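PDB 5TX7: D-isomer specific 2-hydroxyacid dehydrogenase family protein from Desulfovibrio vulgaris, which probably catalyses the NAD-dependent interconversion of D-2-hydroxyacids and the corresponding 2-oxoacids. Local coordinates for residues A[216-220]-A[221-225]; A[49-52]-A[53-56]. All coordinates share one frame; numbering follows the deposited sequence.

Contact 1. Residues A[216-220]-A[221-225]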
loop_
_atom_site.group_PDB
_atom_site.type_symbol
_atom_site.label_atom_id
_atom_site.label_comp_id
_atom_site.label_asym_id
_atom_site.label_seq_id
_atom_site.Cartn_x
_atom_site.Cartn_y
_atom_site.Cartn_z
ATOM N N GLU A 216 18.146 17.563 -13.759
ATOM C CA GLU A 216 18.581 18.001 -12.432
ATOM C C GLU A 216 17.703 19.182 -11.937
ATOM O O GLU A 216 17.477 20.149 -12.657
ATOM C CB GLU A 216 20.054 18.377 -12.375
ATOM C CG GLU A 216 20.457 18.795 -10.952
ATOM C CD GLU A 216 21.939 18.643 -10.629
ATOM O OE1 GLU A 216 22.562 17.627 -11.029
ATOM O OE2 GLU A 216 22.475 19.541 -9.934
ATOM N N GLY A 217 17.190 19.059 -10.711
ATOM C CA GLY A 217 16.358 20.083 -10.086
ATOM C C GLY A 217 15.043 20.323 -10.795
ATOM O O GLY A 217 14.538 21.455 -10.836
ATOM N N LEU A 218 14.494 19.250 -11.352
ATOM C CA LEU A 218 13.211 19.266 -12.059
ATOM C C LEU A 218 12.090 19.741 -11.145
ATOM O O LEU A 218 11.313 20.619 -11.506
ATOM C CB LEU A 218 12.932 17.847 -12.570
ATOM C CG LEU A 218 11.735 17.410 -13.360
ATOM C CD1 LEU A 218 12.157 16.166 -14.137
ATOM C CD2 LEU A 218 10.557 17.105 -12.456
ATOM N N VAL A 219 12.008 19.132 -9.962
ATOM C CA VAL A 219 11.050 19.539 -8.940
ATOM C C VAL A 219 11.647 20.725 -8.168
ATOM O O VAL A 219 12.342 20.558 -7.144
ATOM C CB VAL A 219 10.691 18.380 -8.003
ATOM C CG1 VAL A 219 9.635 18.818 -6.979
ATOM C CG2 VAL A 219 10.205 17.190 -8.837
ATOM N N ASP A 220 11.382 21.919 -8.701
ATOM C CA ASP A 220 11.891 23.166 -8.147
ATOM C C ASP A 220 10.763 24.007 -7.568
ATOM O O ASP A 220 9.583 23.672 -7.718
ATOM C CB ASP A 220 12.708 23.943 -9.202
ATOM C CG ASP A 220 11.911 24.330 -10.455
ATOM O OD1 ASP A 220 10.697 24.035 -10.568
ATOM O OD2 ASP A 220 12.536 24.940 -11.354
ATOM N N ALA A 221 11.146 25.105 -6.919
ATOM C CA ALA A 221 10.202 26.031 -6.294
ATOM C C ALA A 221 9.056 26.444 -7.206
ATOM O O ALA A 221 7.930 26.526 -6.735
ATOM C CB ALA A 221 10.930 27.274 -5.771
ATOM N N ARG A 222 9.349 26.678 -8.495
ATOM C CA ARG A 222 8.356 27.141 -9.479
ATOM C C ARG A 222 7.283 26.109 -9.808
ATOM O O ARG A 222 6.099 26.446 -9.844
ATOM C CB ARG A 222 9.021 27.573 -10.793
ATOM C CG ARG A 222 8.045 28.166 -11.822
ATOM C CD ARG A 222 8.710 28.458 -13.156
ATOM N NE ARG A 222 9.348 27.263 -13.708
ATOM C CZ ARG A 222 8.795 26.385 -14.551
ATOM N NH1 ARG A 222 9.514 25.338 -14.930
ATOM N NH2 ARG A 222 7.562 26.529 -15.030
ATOM N N ARG A 223 7.699 24.869 -10.075
ATOM C CA ARG A 223 6.747 23.795 -10.332
ATOM C C ARG A 223 5.941 23.449 -9.090
ATOM O O ARG A 223 4.752 23.121 -9.205
ATOM C CB ARG A 223 7.438 22.570 -10.867
ATOM C CG ARG A 223 7.507 22.620 -12.369
ATOM C CD ARG A 223 8.672 21.876 -12.949
ATOM N NE ARG A 223 8.888 22.286 -14.334
ATOM C CZ ARG A 223 9.976 22.006 -15.040
ATOM N NH1 ARG A 223 10.963 21.291 -14.511
ATOM N NH2 ARG A 223 10.107 22.453 -16.271
ATOM N N LEU A 224 6.579 23.535 -7.925
ATOM C CA LEU A 224 5.874 23.323 -6.646
ATOM C C LEU A 224 4.798 24.384 -6.411
ATOM O O LEU A 224 3.674 24.047 -6.068
ATOM C CB LEU A 224 6.841 23.278 -5.467
ATOM C CG LEU A 224 7.760 22.049 -5.365
ATOM C CD1 LEU A 224 8.849 22.333 -4.335
ATOM C CD2 LEU A 224 6.973 20.799 -5.021
ATOM N N ALA A 225 5.131 25.648 -6.667
ATOM C CA ALA A 225 4.155 26.747 -6.580
ATOM C C ALA A 225 2.963 26.574 -7.525
ATOM O O ALA A 225 1.875 27.062 -7.242
ATOM C CB ALA A 225 4.834 28.067 -6.869
#

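Contact 2. Residues A[49-52]-A[53-56]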
loop_
_atom_site.group_PDB
_atom_site.type_symbol
_atom_site.label_atom_id
_atom_site.label_comp_id
_atom_site.label_asym_id
_atom_site.label_seq_id
_atom_site.Cartn_x
_atom_site.Cartn_y
_atom_site.Cartn_z
ATOM N N VAL A 49 34.114 -10.520 -12.116
ATOM C CA VAL A 49 33.837 -9.747 -10.916
ATOM C C VAL A 49 32.367 -9.281 -10.952
ATOM O O VAL A 49 31.881 -8.774 -11.976
ATOM C CB VAL A 49 34.796 -8.539 -10.792
ATOM C CG1 VAL A 49 34.280 -7.491 -9.797
ATOM C CG2 VAL A 49 36.170 -9.016 -10.383
ATOM N N LEU A 50 31.669 -9.456 -9.827
ATOM C CA LEU A 50 30.304 -8.934 -9.648
ATOM C C LEU A 50 30.358 -7.772 -8.654
ATOM O O LEU A 50 30.938 -7.908 -7.570
ATOM C CB LEU A 50 29.378 -10.015 -9.123
ATOM C CG LEU A 50 29.391 -11.339 -9.902
ATOM C CD1 LEU A 50 28.533 -12.367 -9.164
ATOM C CD2 LEU A 50 28.928 -11.121 -11.351
ATOM N N THR A 51 29.802 -6.630 -9.055
ATOM C CA THR A 51 29.751 -5.453 -8.213
ATOM C C THR A 51 28.350 -4.850 -8.298
ATOM O O THR A 51 27.748 -4.808 -9.360
ATOM C CB THR A 51 30.803 -4.396 -8.619
ATOM O OG1 THR A 51 30.662 -3.230 -7.802
ATOM C CG2 THR A 51 30.680 -3.965 -10.099
ATOM N N ASN A 52 27.825 -4.426 -7.158
ATOM C CA ASN A 52 26.623 -3.617 -7.114
ATOM C C ASN A 52 27.074 -2.155 -7.073
ATOM O O ASN A 52 26.894 -1.428 -8.033
ATOM C CB ASN A 52 25.751 -4.010 -5.907
ATOM C CG ASN A 52 24.341 -3.456 -5.989
ATOM O OD1 ASN A 52 24.092 -2.439 -6.628
ATOM N ND2 ASN A 52 23.406 -4.142 -5.336
ATOM N N LYS A 53 27.680 -1.747 -5.967
ATOM C CA LYS A 53 28.127 -0.366 -5.781
ATOM C C LYS A 53 29.618 -0.243 -5.471
ATOM O O LYS A 53 30.077 0.849 -5.154
ATOM C CB LYS A 53 27.310 0.309 -4.657
ATOM C CG LYS A 53 25.823 0.418 -4.912
ATOM C CD LYS A 53 25.486 1.301 -6.106
ATOM C CE LYS A 53 23.975 1.396 -6.328
ATOM N NZ LYS A 53 23.443 0.258 -7.136
ATOM N N VAL A 54 30.379 -1.332 -5.551
ATOM C CA VAL A 54 31.831 -1.249 -5.358
ATOM C C VAL A 54 32.434 -0.607 -6.613
ATOM O O VAL A 54 32.177 -1.067 -7.722
ATOM C CB VAL A 54 32.461 -2.616 -5.087
ATOM C CG1 VAL A 54 33.983 -2.504 -5.030
ATOM C CG2 VAL A 54 31.928 -3.171 -3.767
ATOM N N PRO A 55 33.199 0.475 -6.438
ATOM C CA PRO A 55 33.707 1.198 -7.606
ATOM C C PRO A 55 34.867 0.493 -8.298
ATOM O O PRO A 55 35.674 -0.119 -7.620
ATOM C CB PRO A 55 34.152 2.551 -7.025
ATOM C CG PRO A 55 34.400 2.280 -5.587
ATOM C CD PRO A 55 33.485 1.180 -5.178
ATOM N N LEU A 56 34.916 0.568 -9.631
ATOM C CA LEU A 56 36.032 0.044 -10.419
ATOM C C LEU A 56 36.480 1.085 -11.433
ATOM O O LEU A 56 35.774 1.367 -12.400
ATOM C CB LEU A 56 35.622 -1.232 -11.139
ATOM C CG LEU A 56 35.213 -2.403 -10.249
ATOM C CD1 LEU A 56 34.553 -3.480 -11.099
ATOM C CD2 LEU A 56 36.422 -2.945 -9.488
HETATM O O HOH W 1 25.275 0.182 -9.563
HETATM O O HOH W 2 29.534 -0.531 -8.991
#

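Contact 1. Residues A[216-220]-A[221-225]
Leu218 O is held twice: Arg223 NH1 donates to it at 3.1 Å, and the backbone N of Asp220 makes a weak bond to the same oxygen, closing an inverse gamma turn centred on Val219. The arginine suits the place because its chain, extended from CG to NE, is long enough to carry the guanidinium back to Leu218, whose O lies at the edge of the group, 12° out of its plane. Asp220 is the N-cap of helix 221-225. Its CG sits between the backbone N and the carbonyl carbon (chi1 60°), which brings Asp220 OD1 to Arg223 N at 3.2 Å. That bond arrives on the anti side of the carboxylate, 32° out of its plane. A short acidic side chain fits here, since it supplies an acceptor to an amide of the first turn and a negative charge that would probably interact favourably with the positive end of the helix dipole. The first turn is closed by Leu224 N bonding to Asp220 O at 3.0 Å. The apolar part of the contact is Val219 CG1 resting on Leu224 CD2 at 3.9 Å, the two side chains crossing at about a right angle. Asp196, on helix 195-201, forms salt bridges with Arg223 NE and Arg222 NH1. Val219 touches Phe199 and Val247, bridging helices 195-201 and 244-253, and helix 221-225 packs against both through Arg223 and Leu224.

Contact 2. Residues A[49-52]-A[53-56]
Thr51 and Val54 pin the turn at the end of strand 48-51, the middle strand of a five-stranded parallel sheet of flavodoxin-like alpha/beta architecture, where the chain leaves the sheet for helix 58-62. Thr51 turns its OG1 opposite to its own backbone N (chi1 177°), and the hydroxyl donates to Val54 O at 2.6 Å, in the carbonyl plane and on a lone pair. Threonine suits this place because its two branches do different work. While OG1 ties the loop, the methyl Thr51 CG2 reaches tip to tip toward Leu56 CD1, 4.0 Å away. Val49 CG1 meets the same methyl, Leu56 CD1, at 4.2 Å, so one leucine branch covers two residues on the same side of the strand.

The Lys53 side chain folds back instead of running out. Bends at chi2 (-64°) and chi4 (-85°) curl it over the Asn52 backbone, with Lys53 CD 3.6 Å from Asn52 O, until Lys53 NZ reaches the amide oxygen OD1 of Asn52 at 2.8 Å. The length of lysine makes this return possible, and asparagine offers a neutral acceptor for the ammonium. Trp136 of the second subunit gives Lys53 a cation-pi partner and also packs on Asn52. Asp8 accepts from the backbone N of Asn52 through OD1 and from that of Lys53 through OD2. Two waters donate to Asn52 O: water 1 also accepts from Lys53 NZ, and water 2 also donates to Val54 O at 3.0 Å.

In the fold
Contact 2 comes first along the chain and contact 1 well after it; their centres lie 33 Å apart and their nearest atoms about 17 Å, without touching. They share neither a sheet nor a helix. Residues 49-56 leave strand 48-51 of the five-stranded parallel sheet, whereas residues 216-225 belong to the segment between strands 204-207 and 231-235 of the seven-stranded one, in the NAD-binding domain. Both nevertheless shape connections that lead from a strand into a helix. This two-domain build is that of the family, in which cofactor and substrate are generally bound in the cleft between the domains. Contact 2 additionally meets the second subunit; within the assembly, contact 1 stays within its own chain.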